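Local atomic coordinates of SCARECROW-LIKE protein 7 (Oryza sativa Japonica Group, PDB entry 5HYZ), a protein that is a probable GRAS-family transcription factor of plant development and abiotic stress resistance that binds DNA in vitro and forms a homodimer. Residues 2-8 with 40-44; 75-80 with 282-287; 110-116 with 201-207. One frame throughout, in Å; residues are numbered along the deposited sequence.

Contact 1: residues 2-8 with 40-44; sequences APILQSL and SERLA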
ATOM      1  N   ALA A   2      29.711   7.621  10.700  1.00 49.07           N
ATOM      2  CA  ALA A   2      29.654   9.021  11.145  1.00 43.78           C
ATOM      3  C   ALA A   2      30.386   9.253  12.460  1.00 36.75           C
ATOM      4  O   ALA A   2      30.278   8.443  13.389  1.00 33.21           O
ATOM      5  CB  ALA A   2      28.210   9.465  11.280  1.00 40.23           C
ATOM      6  N   PRO A   3      31.146  10.359  12.539  1.00 33.64           N
ATOM      7  CA  PRO A   3      31.979  10.553  13.728  1.00 30.89           C
ATOM      8  C   PRO A   3      31.157  10.552  15.013  1.00 26.64           C
ATOM      9  O   PRO A   3      31.669  10.078  16.030  1.00 29.19           O
ATOM     10  CB  PRO A   3      32.619  11.930  13.502  1.00 33.62           C
ATOM     11  CG  PRO A   3      32.232  12.379  12.159  1.00 38.75           C
ATOM     12  CD  PRO A   3      31.517  11.273  11.446  1.00 38.37           C
ATOM     13  N   ILE A   4      29.932  11.085  14.987  1.00 31.49           N
ATOM     14  CA  ILE A   4      29.177  11.152  16.240  1.00 27.28           C
ATOM     15  C   ILE A   4      28.913   9.718  16.742  1.00 27.39           C
ATOM     16  O   ILE A   4      29.007   9.448  17.925  1.00 27.42           O
ATOM     17  CB  ILE A   4      27.866  11.973  16.103  1.00 27.40           C
ATOM     18  CG1 ILE A   4      27.245  12.202  17.483  1.00 30.02           C
ATOM     19  CG2 ILE A   4      26.894  11.363  15.121  1.00 27.90           C
ATOM     20  CD1 ILE A   4      26.110  13.179  17.499  1.00 26.80           C
ATOM     21  N   LEU A   5      28.690   8.790  15.813  1.00 26.92           N
ATOM     22  CA  LEU A   5      28.422   7.402  16.191  1.00 27.97           C
ATOM     23  C   LEU A   5      29.690   6.673  16.610  1.00 22.76           C
ATOM     24  O   LEU A   5      29.686   5.884  17.534  1.00 23.88           O
ATOM     25  CB  LEU A   5      27.737   6.683  15.027  1.00 28.04           C
ATOM     26  CG  LEU A   5      26.395   7.320  14.634  1.00 25.40           C
ATOM     27  CD1 LEU A   5      25.729   6.516  13.512  1.00 26.97           C
ATOM     28  CD2 LEU A   5      25.449   7.474  15.841  1.00 24.56           C
ATOM     29  N   GLN A   6      30.801   6.941  15.935  1.00 27.46           N
ATOM     30  CA  GLN A   6      32.055   6.330  16.398  1.00 27.43           C
ATOM     31  C   GLN A   6      32.412   6.838  17.802  1.00 26.23           C
ATOM     32  O   GLN A   6      32.890   6.092  18.655  1.00 25.35           O
ATOM     33  CB  GLN A   6      33.213   6.616  15.406  1.00 31.38           C
ATOM     34  CG  GLN A   6      33.174   5.759  14.112  1.00 35.47           C
ATOM     35  CD  GLN A   6      33.054   4.246  14.375  1.00 37.43           C
ATOM     36  OE1 GLN A   6      33.892   3.636  15.054  1.00 43.66           O
ATOM     37  NE2 GLN A   6      31.987   3.639  13.845  1.00 42.25           N
ATOM     38  N   SER A   7      32.171   8.115  18.047  1.00 29.51           N
ATOM     39  CA  SER A   7      32.412   8.642  19.405  1.00 30.38           C
ATOM     40  C   SER A   7      31.509   7.982  20.419  1.00 24.67           C
ATOM     41  O   SER A   7      31.944   7.635  21.500  1.00 27.40           O
ATOM     42  CB  SER A   7      32.225  10.156  19.437  1.00 30.34           C
ATOM     43  OG  SER A   7      33.062  10.744  18.451  1.00 35.87           O
ATOM     44  N   LEU A   8      30.232   7.797  20.068  1.00 24.18           N
ATOM     45  CA  LEU A   8      29.332   7.047  20.939  1.00 25.35           C
ATOM     46  C   LEU A   8      29.815   5.634  21.271  1.00 23.21           C
ATOM     47  O   LEU A   8      29.796   5.188  22.415  1.00 24.27           O
ATOM     48  CB  LEU A   8      27.975   6.987  20.264  1.00 27.28           C
ATOM     49  CG  LEU A   8      26.783   6.638  21.114  1.00 31.86           C
ATOM     50  CD1 LEU A   8      26.735   7.394  22.417  1.00 30.39           C
ATOM     51  CD2 LEU A   8      25.586   6.978  20.264  1.00 36.20           C
ATOM     52  N   SER A  40      21.647  10.281  12.178  1.00 25.44           N
ATOM     53  CA  SER A  40      22.724   9.920  13.085  1.00 27.66           C
ATOM     54  C   SER A  40      22.679  10.788  14.369  1.00 27.43           C
ATOM     55  O   SER A  40      22.977  10.294  15.461  1.00 24.35           O
ATOM     56  CB  SER A  40      24.073  10.032  12.381  1.00 28.35           C
ATOM     57  OG  SER A  40      24.340  11.386  12.100  1.00 37.00           O
ATOM     58  N   GLU A  41      22.283  12.060  14.225  1.00 32.01           N
ATOM     59  CA  GLU A  41      22.101  12.959  15.383  1.00 27.06           C
ATOM     60  C   GLU A  41      20.961  12.528  16.291  1.00 27.51           C
ATOM     61  O   GLU A  41      21.084  12.582  17.522  1.00 24.37           O
ATOM     62  CB  GLU A  41      21.870  14.417  14.923  1.00 27.65           C
ATOM     63  CG  GLU A  41      23.111  14.990  14.206  1.00 29.54           C
ATOM     64  CD  GLU A  41      22.837  16.314  13.491  1.00 33.27           C
ATOM     65  OE1 GLU A  41      21.701  16.538  13.025  1.00 30.73           O
ATOM     66  OE2 GLU A  41      23.768  17.131  13.417  1.00 37.49           O
ATOM     67  N   ARG A  42      19.841  12.105  15.705  1.00 22.86           N
ATOM     68  CA  ARG A  42      18.721  11.637  16.503  1.00 23.38           C
ATOM     69  C   ARG A  42      19.063  10.335  17.224  1.00 19.30           C
ATOM     70  O   ARG A  42      18.763  10.135  18.406  1.00 21.05           O
ATOM     71  CB  ARG A  42      17.487  11.474  15.602  1.00 22.30           C
ATOM     72  CG  ARG A  42      17.096  12.835  15.047  1.00 27.02           C
ATOM     73  CD  ARG A  42      16.380  12.906  13.741  1.00 35.70           C
ATOM     74  NE  ARG A  42      14.963  12.899  13.921  1.00 37.78           N
ATOM     75  CZ  ARG A  42      14.086  13.809  13.499  1.00 27.79           C
ATOM     76  NH1 ARG A  42      14.411  14.920  12.854  1.00 34.89           N
ATOM     77  NH2 ARG A  42      12.827  13.587  13.800  1.00 26.80           N
ATOM     78  N   LEU A  43      19.696   9.438  16.469  1.00 24.14           N
ATOM     79  CA  LEU A  43      20.131   8.159  17.016  1.00 22.63           C
ATOM     80  C   LEU A  43      21.060   8.358  18.234  1.00 21.51           C
ATOM     81  O   LEU A  43      20.871   7.768  19.299  1.00 22.61           O
ATOM     82  CB  LEU A  43      20.817   7.342  15.895  1.00 23.80           C
ATOM     83  CG  LEU A  43      21.283   5.942  16.295  1.00 26.06           C
ATOM     84  CD1 LEU A  43      20.098   4.999  16.340  1.00 22.48           C
ATOM     85  CD2 LEU A  43      22.286   5.437  15.295  1.00 23.43           C
ATOM     86  N   ALA A  44      22.068   9.195  18.068  1.00 24.21           N
ATOM     87  CA  ALA A  44      22.961   9.493  19.186  1.00 23.47           C
ATOM     88  C   ALA A  44      22.216  10.127  20.357  1.00 24.39           C
ATOM     89  O   ALA A  44      22.534   9.863  21.510  1.00 25.16           O
ATOM     90  CB  ALA A  44      24.092  10.418  18.724  1.00 26.96           C
TER
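Small residues on one helix make room for branched ones on another, and here the low point is Ala44, a buried residue whose side chain is a single methyl, approached by three larger side chains. Ile4, extended in its tt rotamer, drives its CD1 to 3.6 Å from Ala44 CB. From the next turn Leu8 brings CD2 to 3.8 Å from Ala44 CA, while Leu5 CD2 lies 4.3 Å from Ala44 CB. The same Leu5 methyl meets Leu43 CD2 and backbone Ser40 O, each at 3.8 Å. Both segments belong to the predicted first leucine repeat (LRI) of the GRAS domain and to its helical bundle; residues 3-8 and 40-44, on helices 3-16 and 39-57, run at 22° to each other, their local axes 9.5 Å apart. Ser40 offers a second low spot: Ile4 CG2 sits 4.0 Å from Ser40 OG, a hydroxyl hydrogen-bonded to Asp38, and CB of Ala2, the N-cap residue of helix 3-16, lies 4.3 Å from Ser40 CB. Leu8 and Leu43 continue onto helix 251-272, touching Phe255 and Leu259 respectively.

Contact 2: residues 75-80 with 282-287; sequences ELTLCY and RVERWM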
ATOM      1  N   GLU A  75       0.533   5.916  22.830  1.00 91.61           N
ATOM      2  CA  GLU A  75       1.741   6.236  22.093  1.00 83.39           C
ATOM      3  C   GLU A  75       2.026   5.119  21.124  1.00 69.15           C
ATOM      4  O   GLU A  75       1.992   5.342  19.928  1.00 67.71           O
ATOM      5  CB  GLU A  75       2.919   6.480  23.037  1.00 79.34           C
ATOM      6  CG  GLU A  75       2.758   7.726  23.914  1.00 80.16           C
ATOM      7  CD  GLU A  75       2.471   9.001  23.110  1.00 83.77           C
ATOM      8  OE1 GLU A  75       3.350   9.881  23.059  1.00 84.16           O
ATOM      9  OE2 GLU A  75       1.366   9.148  22.541  1.00 88.17           O
ATOM     10  N   LEU A  76       2.227   3.914  21.644  1.00 68.77           N
ATOM     11  CA  LEU A  76       2.543   2.761  20.810  1.00 66.52           C
ATOM     12  C   LEU A  76       1.564   2.506  19.669  1.00 56.48           C
ATOM     13  O   LEU A  76       1.979   2.164  18.577  1.00 45.15           O
ATOM     14  CB  LEU A  76       2.628   1.503  21.661  1.00 63.82           C
ATOM     15  CG  LEU A  76       3.889   1.409  22.493  1.00 57.89           C
ATOM     16  CD1 LEU A  76       3.955   0.006  23.063  1.00 61.43           C
ATOM     17  CD2 LEU A  76       5.110   1.735  21.631  1.00 56.31           C
ATOM     18  N   THR A  77       0.271   2.650  19.914  1.00 52.63           N
ATOM     19  CA  THR A  77      -0.673   2.277  18.878  1.00 47.06           C
ATOM     20  C   THR A  77      -0.574   3.317  17.734  1.00 37.74           C
ATOM     21  O   THR A  77      -0.562   2.953  16.529  1.00 38.80           O
ATOM     22  CB  THR A  77      -2.108   2.129  19.466  1.00 55.70           C
ATOM     23  OG1 THR A  77      -2.942   1.427  18.538  1.00 51.09           O
ATOM     24  CG2 THR A  77      -2.713   3.481  19.834  1.00 53.54           C
ATOM     25  N   LEU A  78      -0.410   4.586  18.106  1.00 38.97           N
ATOM     26  CA  LEU A  78      -0.207   5.627  17.109  1.00 42.71           C
ATOM     27  C   LEU A  78       1.093   5.431  16.349  1.00 36.61           C
ATOM     28  O   LEU A  78       1.165   5.681  15.134  1.00 32.11           O
ATOM     29  CB  LEU A  78      -0.193   7.004  17.761  1.00 45.46           C
ATOM     30  CG  LEU A  78      -1.512   7.784  17.770  1.00 54.92           C
ATOM     31  CD1 LEU A  78      -2.703   6.875  18.085  1.00 52.57           C
ATOM     32  CD2 LEU A  78      -1.373   8.888  18.800  1.00 53.09           C
ATOM     33  N   CYS A  79       2.119   5.012  17.093  1.00 31.02           N
ATOM     34  CA  CYS A  79       3.457   4.777  16.545  1.00 31.43           C
ATOM     35  C   CYS A  79       3.418   3.683  15.521  1.00 22.81           C
ATOM     36  O   CYS A  79       3.979   3.826  14.463  1.00 25.70           O
ATOM     37  CB  CYS A  79       4.445   4.380  17.645  1.00 30.91           C
ATOM     38  SG  CYS A  79       4.923   5.746  18.715  1.00 36.98           S
ATOM     39  N   TYR A  80       2.799   2.571  15.893  1.00 27.35           N
ATOM     40  CA  TYR A  80       2.622   1.427  15.020  1.00 30.97           C
ATOM     41  C   TYR A  80       1.968   1.858  13.724  1.00 27.67           C
ATOM     42  O   TYR A  80       2.429   1.486  12.627  1.00 26.48           O
ATOM     43  CB  TYR A  80       1.789   0.343  15.719  1.00 29.81           C
ATOM     44  CG  TYR A  80       1.588  -0.916  14.909  1.00 32.99           C
ATOM     45  CD1 TYR A  80       2.611  -1.857  14.788  1.00 35.95           C
ATOM     46  CD2 TYR A  80       0.366  -1.178  14.280  1.00 38.50           C
ATOM     47  CE1 TYR A  80       2.433  -3.036  14.055  1.00 37.90           C
ATOM     48  CE2 TYR A  80       0.173  -2.358  13.535  1.00 37.09           C
ATOM     49  CZ  TYR A  80       1.215  -3.281  13.435  1.00 35.03           C
ATOM     50  OH  TYR A  80       1.028  -4.444  12.678  1.00 42.33           O
ATOM     51  N   ARG A 282       7.371  11.010  17.572  1.00 24.41           N
ATOM     52  CA  ARG A 282       6.682  10.110  18.458  1.00 28.08           C
ATOM     53  C   ARG A 282       7.261   8.700  18.269  1.00 25.98           C
ATOM     54  O   ARG A 282       7.525   8.006  19.231  1.00 26.66           O
ATOM     55  CB  ARG A 282       5.161  10.097  18.203  1.00 26.26           C
ATOM     56  CG  ARG A 282       4.392   9.265  19.234  1.00 37.74           C
ATOM     57  CD  ARG A 282       2.872   9.295  19.015  1.00 44.95           C
ATOM     58  NE  ARG A 282       2.395  10.676  18.977  1.00 46.71           N
ATOM     59  CZ  ARG A 282       2.084  11.342  17.865  1.00 44.99           C
ATOM     60  NH1 ARG A 282       2.179  10.740  16.686  1.00 47.26           N
ATOM     61  NH2 ARG A 282       1.664  12.604  17.927  1.00 46.19           N
ATOM     62  N   VAL A 283       7.436   8.285  17.019  1.00 25.57           N
ATOM     63  CA  VAL A 283       7.974   6.945  16.799  1.00 27.32           C
ATOM     64  C   VAL A 283       9.388   6.815  17.372  1.00 23.57           C
ATOM     65  O   VAL A 283       9.698   5.868  18.111  1.00 25.01           O
ATOM     66  CB  VAL A 283       8.005   6.609  15.289  1.00 29.30           C
ATOM     67  CG1 VAL A 283       8.781   5.283  15.044  1.00 27.07           C
ATOM     68  CG2 VAL A 283       6.568   6.512  14.772  1.00 24.49           C
ATOM     69  N   GLU A 284      10.229   7.769  17.021  1.00 21.83           N
ATOM     70  CA  GLU A 284      11.622   7.773  17.457  1.00 23.81           C
ATOM     71  C   GLU A 284      11.769   7.781  18.990  1.00 26.17           C
ATOM     72  O   GLU A 284      12.616   7.087  19.548  1.00 23.77           O
ATOM     73  CB  GLU A 284      12.350   8.949  16.806  1.00 24.18           C
ATOM     74  CG  GLU A 284      12.569   8.728  15.275  1.00 26.63           C
ATOM     75  CD  GLU A 284      12.954   9.980  14.542  1.00 29.05           C
ATOM     76  OE1 GLU A 284      12.777  11.064  15.133  1.00 30.30           O
ATOM     77  OE2 GLU A 284      13.433   9.899  13.390  1.00 28.17           O
ATOM     78  N   ARG A 285      10.909   8.504  19.689  1.00 27.68           N
ATOM     79  CA  ARG A 285      11.019   8.602  21.145  1.00 24.85           C
ATOM     80  C   ARG A 285      10.289   7.510  21.919  1.00 27.82           C
ATOM     81  O   ARG A 285      10.872   6.858  22.789  1.00 26.13           O
ATOM     82  CB  ARG A 285      10.512   9.980  21.580  1.00 29.76           C
ATOM     83  CG  ARG A 285      10.426  10.128  23.065  1.00 34.24           C
ATOM     84  CD  ARG A 285       9.920  11.491  23.437  1.00 44.97           C
ATOM     85  NE  ARG A 285       9.961  11.643  24.899  1.00 58.32           N
ATOM     86  CZ  ARG A 285       9.543  12.724  25.563  1.00 57.00           C
ATOM     87  NH1 ARG A 285       9.057  13.766  24.899  1.00 53.46           N
ATOM     88  NH2 ARG A 285       9.617  12.765  26.889  1.00 54.41           N
ATOM     89  N   TRP A 286       9.009   7.290  21.600  1.00 27.74           N
ATOM     90  CA  TRP A 286       8.155   6.420  22.381  1.00 29.07           C
ATOM     91  C   TRP A 286       8.212   4.985  21.953  1.00 28.01           C
ATOM     92  O   TRP A 286       7.870   4.102  22.729  1.00 35.39           O
ATOM     93  CB  TRP A 286       6.699   6.927  22.320  1.00 37.98           C
ATOM     94  CG  TRP A 286       6.616   8.211  23.042  1.00 45.82           C
ATOM     95  CD1 TRP A 286       6.381   9.465  22.520  1.00 45.53           C
ATOM     96  CD2 TRP A 286       6.878   8.394  24.435  1.00 46.12           C
ATOM     97  NE1 TRP A 286       6.435  10.402  23.526  1.00 45.74           N
ATOM     98  CE2 TRP A 286       6.741   9.772  24.709  1.00 47.95           C
ATOM     99  CE3 TRP A 286       7.197   7.517  25.488  1.00 48.11           C
ATOM    100  CZ2 TRP A 286       6.916  10.301  26.000  1.00 56.16           C
ATOM    101  CZ3 TRP A 286       7.372   8.039  26.774  1.00 53.03           C
ATOM    102  CH2 TRP A 286       7.227   9.421  27.017  1.00 53.17           C
HETATM  103  N   MSE A 287       8.636   4.725  20.726  1.00 27.37           N
HETATM  104  CA  MSE A 287       8.773   3.324  20.346  1.00 24.54           C
HETATM  105  C   MSE A 287      10.259   2.971  20.342  1.00 24.90           C
HETATM  106  O   MSE A 287      10.691   2.200  21.196  1.00 25.91           O
HETATM  107  CB  MSE A 287       8.124   3.045  18.992  1.00 28.99           C
HETATM  108  CG  MSE A 287       8.190   1.573  18.632  1.00 27.77           C
HETATM  109 SE   MSE A 287       7.221   1.275  16.921  1.00 39.58          SE
HETATM  110  CE  MSE A 287       5.481   0.635  17.682  1.00 39.94           C
TER
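Cys79 shows how a compact side chain lets two helices come close: it has the largest area buried by the contact (90 Å²), and its CA lies 5.0 Å from Val283 CA. Its SG rests 3.5 Å from Arg282 O and 4.2 Å from Trp286 CB. Met287, present as selenomethionine, reaches across with chi1 and chi2 extended; its CE lies 3.9 Å from Cys79 CB, 4.1 Å from Leu76 CD2 and 4.2 Å from Tyr80 CB. Segments 75-80 and 282-287 cross at 138°, their local axes 9.3 Å apart, and pack two helices of the GRAS domain's helical part, some 200 residues apart in sequence, joining the start of the predicted VHIID region to the predicted PFYRE region; a wider pi-type turn spans 283-287. Arg282, third in area buried, lies along the other helix through its aliphatic portion: CG is 3.6 Å from Cys79 SG and CD 4.0 Å from Leu78 CB, with Leu78 CD2 over one guanidinium face. The Glu75 side chain is poorly ordered, so its contacts are less certain: OE2 stays 4.0 Å from Arg282 NE, beyond a salt bridge, and CG makes a CH-pi contact over the Trp286 five-membered ring, 4.2 Å from its centroid.

Contact 3: residues 110-116 with 201-207; sequences KIHIVDF and EAVAVNF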
ATOM      1  N   LYS A 110     -11.000 -26.900   6.172  1.00 16.65           N
ATOM      2  CA  LYS A 110     -11.295 -26.121   7.387  1.00 15.30           C
ATOM      3  C   LYS A 110      -9.969 -25.687   8.000  1.00 14.57           C
ATOM      4  O   LYS A 110      -9.067 -26.503   8.147  1.00 15.19           O
ATOM      5  CB  LYS A 110     -12.076 -26.968   8.406  1.00 16.27           C
ATOM      6  CG  LYS A 110     -13.385 -27.484   7.832  1.00 22.10           C
ATOM      7  CD  LYS A 110     -14.151 -28.143   8.973  1.00 31.89           C
ATOM      8  CE  LYS A 110     -15.224 -29.089   8.455  1.00 47.57           C
ATOM      9  NZ  LYS A 110     -15.967 -29.671   9.639  1.00 53.34           N
ATOM     10  N   ILE A 111      -9.864 -24.401   8.301  1.00 13.30           N
ATOM     11  CA  ILE A 111      -8.612 -23.836   8.748  1.00 12.57           C
ATOM     12  C   ILE A 111      -8.820 -23.085  10.051  1.00 12.99           C
ATOM     13  O   ILE A 111      -9.819 -22.344  10.224  1.00 13.05           O
ATOM     14  CB  ILE A 111      -8.049 -22.874   7.663  1.00 15.85           C
ATOM     15  CG1 ILE A 111      -7.623 -23.720   6.409  1.00 18.15           C
ATOM     16  CG2 ILE A 111      -6.806 -22.107   8.232  1.00 13.73           C
ATOM     17  CD1 ILE A 111      -7.261 -22.874   5.181  1.00 20.67           C
ATOM     18  N   HIS A 112      -7.884 -23.251  10.979  1.00 11.02           N
ATOM     19  CA  HIS A 112      -7.960 -22.523  12.244  1.00 11.13           C
ATOM     20  C   HIS A 112      -6.665 -21.764  12.424  1.00  9.43           C
ATOM     21  O   HIS A 112      -5.596 -22.385  12.538  1.00 11.31           O
ATOM     22  CB  HIS A 112      -8.176 -23.519  13.388  1.00 12.48           C
ATOM     23  CG  HIS A 112      -8.358 -22.883  14.719  1.00 15.07           C
ATOM     24  ND1 HIS A 112      -8.539 -23.639  15.856  1.00 24.48           N
ATOM     25  CD2 HIS A 112      -8.362 -21.589  15.123  1.00 16.24           C
ATOM     26  CE1 HIS A 112      -8.683 -22.833  16.899  1.00 24.58           C
ATOM     27  NE2 HIS A 112      -8.573 -21.585  16.486  1.00 20.13           N
ATOM     28  N   ILE A 113      -6.725 -20.443  12.444  1.00 10.33           N
ATOM     29  CA  ILE A 113      -5.530 -19.595  12.655  1.00  8.69           C
ATOM     30  C   ILE A 113      -5.405 -19.213  14.143  1.00 12.92           C
ATOM     31  O   ILE A 113      -6.373 -18.736  14.718  1.00 10.59           O
ATOM     32  CB  ILE A 113      -5.662 -18.268  11.854  1.00 11.72           C
ATOM     33  CG1 ILE A 113      -5.874 -18.533  10.354  1.00 14.76           C
ATOM     34  CG2 ILE A 113      -4.455 -17.315  12.108  1.00 13.15           C
ATOM     35  CD1 ILE A 113      -4.748 -19.349   9.725  1.00 14.51           C
ATOM     36  N   VAL A 114      -4.246 -19.420  14.742  1.00  8.48           N
ATOM     37  CA  VAL A 114      -4.000 -18.934  16.099  1.00  9.29           C
ATOM     38  C   VAL A 114      -3.015 -17.820  16.025  1.00 10.85           C
ATOM     39  O   VAL A 114      -1.869 -18.025  15.645  1.00 13.12           O
ATOM     40  CB  VAL A 114      -3.502 -20.084  17.029  1.00 12.31           C
ATOM     41  CG1 VAL A 114      -3.277 -19.505  18.501  1.00 11.38           C
ATOM     42  CG2 VAL A 114      -4.548 -21.175  17.029  1.00 12.02           C
ATOM     43  N   ASP A 115      -3.443 -16.609  16.351  1.00 10.31           N
ATOM     44  CA  ASP A 115      -2.565 -15.445  16.269  1.00 10.41           C
ATOM     45  C   ASP A 115      -2.094 -15.012  17.653  1.00 13.23           C
ATOM     46  O   ASP A 115      -2.898 -14.438  18.441  1.00 12.32           O
ATOM     47  CB  ASP A 115      -3.284 -14.262  15.562  1.00 12.77           C
ATOM     48  CG  ASP A 115      -2.316 -13.152  15.157  1.00 14.08           C
ATOM     49  OD1 ASP A 115      -1.079 -13.321  15.263  1.00 14.01           O
ATOM     50  OD2 ASP A 115      -2.765 -12.089  14.663  1.00 11.37           O
ATOM     51  N   PHE A 116      -0.816 -15.299  17.985  1.00 11.09           N
ATOM     52  CA  PHE A 116      -0.240 -14.822  19.223  1.00 13.62           C
ATOM     53  C   PHE A 116       0.286 -13.430  19.002  1.00 16.25           C
ATOM     54  O   PHE A 116       1.350 -13.214  18.378  1.00 15.97           O
ATOM     55  CB  PHE A 116       0.890 -15.742  19.716  1.00 11.83           C
ATOM     56  CG  PHE A 116       0.402 -17.006  20.324  1.00 15.76           C
ATOM     57  CD1 PHE A 116       0.009 -17.055  21.686  1.00 16.58           C
ATOM     58  CD2 PHE A 116       0.376 -18.168  19.562  1.00 13.30           C
ATOM     59  CE1 PHE A 116      -0.423 -18.267  22.207  1.00 15.09           C
ATOM     60  CE2 PHE A 116      -0.033 -19.378  20.042  1.00 14.12           C
ATOM     61  CZ  PHE A 116      -0.453 -19.426  21.417  1.00 12.33           C
ATOM     62  N   GLU A 201      -9.606 -29.867  11.292  1.00 25.90           N
ATOM     63  CA  GLU A 201      -9.226 -28.572  10.737  1.00 19.20           C
ATOM     64  C   GLU A 201      -7.712 -28.511  10.745  1.00 17.87           C
ATOM     65  O   GLU A 201      -7.061 -29.183  11.545  1.00 20.88           O
ATOM     66  CB  GLU A 201      -9.846 -27.421  11.564  1.00 21.14           C
ATOM     67  CG  GLU A 201      -9.224 -27.325  12.881  1.00 27.29           C
ATOM     68  CD  GLU A 201      -9.978 -26.406  13.868  1.00 26.93           C
ATOM     69  OE1 GLU A 201     -10.993 -25.828  13.442  1.00 26.67           O
ATOM     70  OE2 GLU A 201      -9.435 -26.277  15.007  1.00 29.54           O
ATOM     71  N   ALA A 202      -7.131 -27.758   9.829  1.00 15.79           N
ATOM     72  CA  ALA A 202      -5.695 -27.514   9.865  1.00 16.80           C
ATOM     73  C   ALA A 202      -5.448 -26.274  10.689  1.00 15.50           C
ATOM     74  O   ALA A 202      -6.146 -25.272  10.527  1.00 19.13           O
ATOM     75  CB  ALA A 202      -5.125 -27.313   8.464  1.00 16.89           C
ATOM     76  N   VAL A 203      -4.396 -26.306  11.493  1.00 12.15           N
ATOM     77  CA  VAL A 203      -4.063 -25.195  12.336  1.00 10.00           C
ATOM     78  C   VAL A 203      -2.792 -24.500  11.810  1.00 10.71           C
ATOM     79  O   VAL A 203      -1.834 -25.186  11.438  1.00 11.66           O
ATOM     80  CB  VAL A 203      -3.796 -25.694  13.778  1.00 12.19           C
ATOM     81  CG1 VAL A 203      -3.303 -24.532  14.596  1.00 12.67           C
ATOM     82  CG2 VAL A 203      -5.100 -26.298  14.370  1.00 15.24           C
ATOM     83  N   ALA A 204      -2.800 -23.165  11.767  1.00 10.22           N
ATOM     84  CA  ALA A 204      -1.581 -22.396  11.571  1.00 13.51           C
ATOM     85  C   ALA A 204      -1.412 -21.475  12.754  1.00 12.19           C
ATOM     86  O   ALA A 204      -2.363 -20.812  13.179  1.00 11.81           O
ATOM     87  CB  ALA A 204      -1.644 -21.576  10.244  1.00 10.88           C
ATOM     88  N   VAL A 205      -0.200 -21.396  13.267  1.00 11.50           N
ATOM     89  CA  VAL A 205       0.094 -20.524  14.396  1.00  8.94           C
ATOM     90  C   VAL A 205       0.980 -19.410  13.926  1.00 10.44           C
ATOM     91  O   VAL A 205       1.959 -19.664  13.231  1.00 12.69           O
ATOM     92  CB  VAL A 205       0.813 -21.295  15.557  1.00  9.35           C
ATOM     93  CG1 VAL A 205       1.018 -20.368  16.733  1.00 12.19           C
ATOM     94  CG2 VAL A 205      -0.134 -22.393  16.013  1.00  8.87           C
ATOM     95  N   ASN A 206       0.663 -18.181  14.328  1.00  7.29           N
ATOM     96  CA  ASN A 206       1.350 -17.001  13.820  1.00  9.96           C
ATOM     97  C   ASN A 206       1.986 -16.212  15.001  1.00 10.31           C
ATOM     98  O   ASN A 206       1.309 -15.861  15.978  1.00 12.99           O
ATOM     99  CB  ASN A 206       0.313 -16.129  13.049  1.00  9.52           C
ATOM    100  CG  ASN A 206       0.929 -14.938  12.384  1.00 10.87           C
ATOM    101  OD1 ASN A 206       1.566 -15.108  11.322  1.00 12.44           O
ATOM    102  ND2 ASN A 206       0.595 -13.705  12.863  1.00  9.53           N
ATOM    103  N   PHE A 207       3.293 -15.974  14.944  1.00 10.04           N
ATOM    104  CA  PHE A 207       3.969 -15.116  15.897  1.00  8.60           C
ATOM    105  C   PHE A 207       4.603 -13.927  15.161  1.00 11.64           C
ATOM    106  O   PHE A 207       5.763 -14.015  14.743  1.00 10.93           O
ATOM    107  CB  PHE A 207       5.101 -15.856  16.571  1.00 10.09           C
ATOM    108  CG  PHE A 207       4.655 -16.977  17.494  1.00 12.22           C
ATOM    109  CD1 PHE A 207       4.187 -16.682  18.774  1.00 12.52           C
ATOM    110  CD2 PHE A 207       4.712 -18.321  17.072  1.00 12.39           C
ATOM    111  CE1 PHE A 207       3.829 -17.708  19.641  1.00 13.64           C
ATOM    112  CE2 PHE A 207       4.345 -19.366  17.942  1.00 11.85           C
ATOM    113  CZ  PHE A 207       3.908 -19.035  19.243  1.00 13.11           C
TER
HETATM  114  O   HOH W   1     -12.127 -24.154  10.776  1.00 20.75           O
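A carboxylate reaching forward from the strand's start to a buried histidine is the striking element here: Glu201 OE2 accepts a hydrogen bond from His112 ND1 at 2.9 Å. The carboxylate also forms salt bridges with Arg141 and Arg143, and His112 uses NE2 to bond Thr145, so the polar network extends into strand 141-148. Beneath it runs a regular parallel pairing. His112 N donates to Ala202 O at 2.7 Å and Ala204 N to His112 O at 3.0 Å; the alternation continues with Val114 N to Ala204 O at 2.8 Å and Asn206 N to Val114 O at 2.9 Å. On the face bearing Ile113 and Ala204, Asn206 ND2 donates to Asp115 OD1 at 3.0 Å; Asp115 also accepts from Trp124, and Asn206 bonds Thr238. The face of Val114 and Val205 ends in Phe116 and Phe207, whose rings are nearly parallel (10°) but so far offset, centroids 5.0 Å apart, that they barely overlap; both pack on Val225 of helix 220-231. Residues 111-115 form the predicted VHIID motif, here Ile-His-Ile-Val-Asp, set between strands 141-148 and 202-208 in the parallel part of the sheet, flanked by helices on both faces as in a Rossmann-type fold.

From the N terminus the chain first closes a short, helical loop at contact 1, pairing the opening helix with helix 39-57. Contact 2 then begins on helix 74-86 and closes some two hundred residues later on helix 278-296, so its loop encloses contact 3 entirely, whereas contact 1 precedes both in series. Within that long loop, contact 3 draws together two strands of the Rossmann-type sheet. Contacts 1 and 2 meet directly through the salt bridge of Arg42 NH2 and Glu284 OE1, 2.9 Å, within the helical region; contact 3 lies across the chain's centre from both, its nearest atoms about 9 Å from those of contact 2 and about 24 Å from those of contact 1.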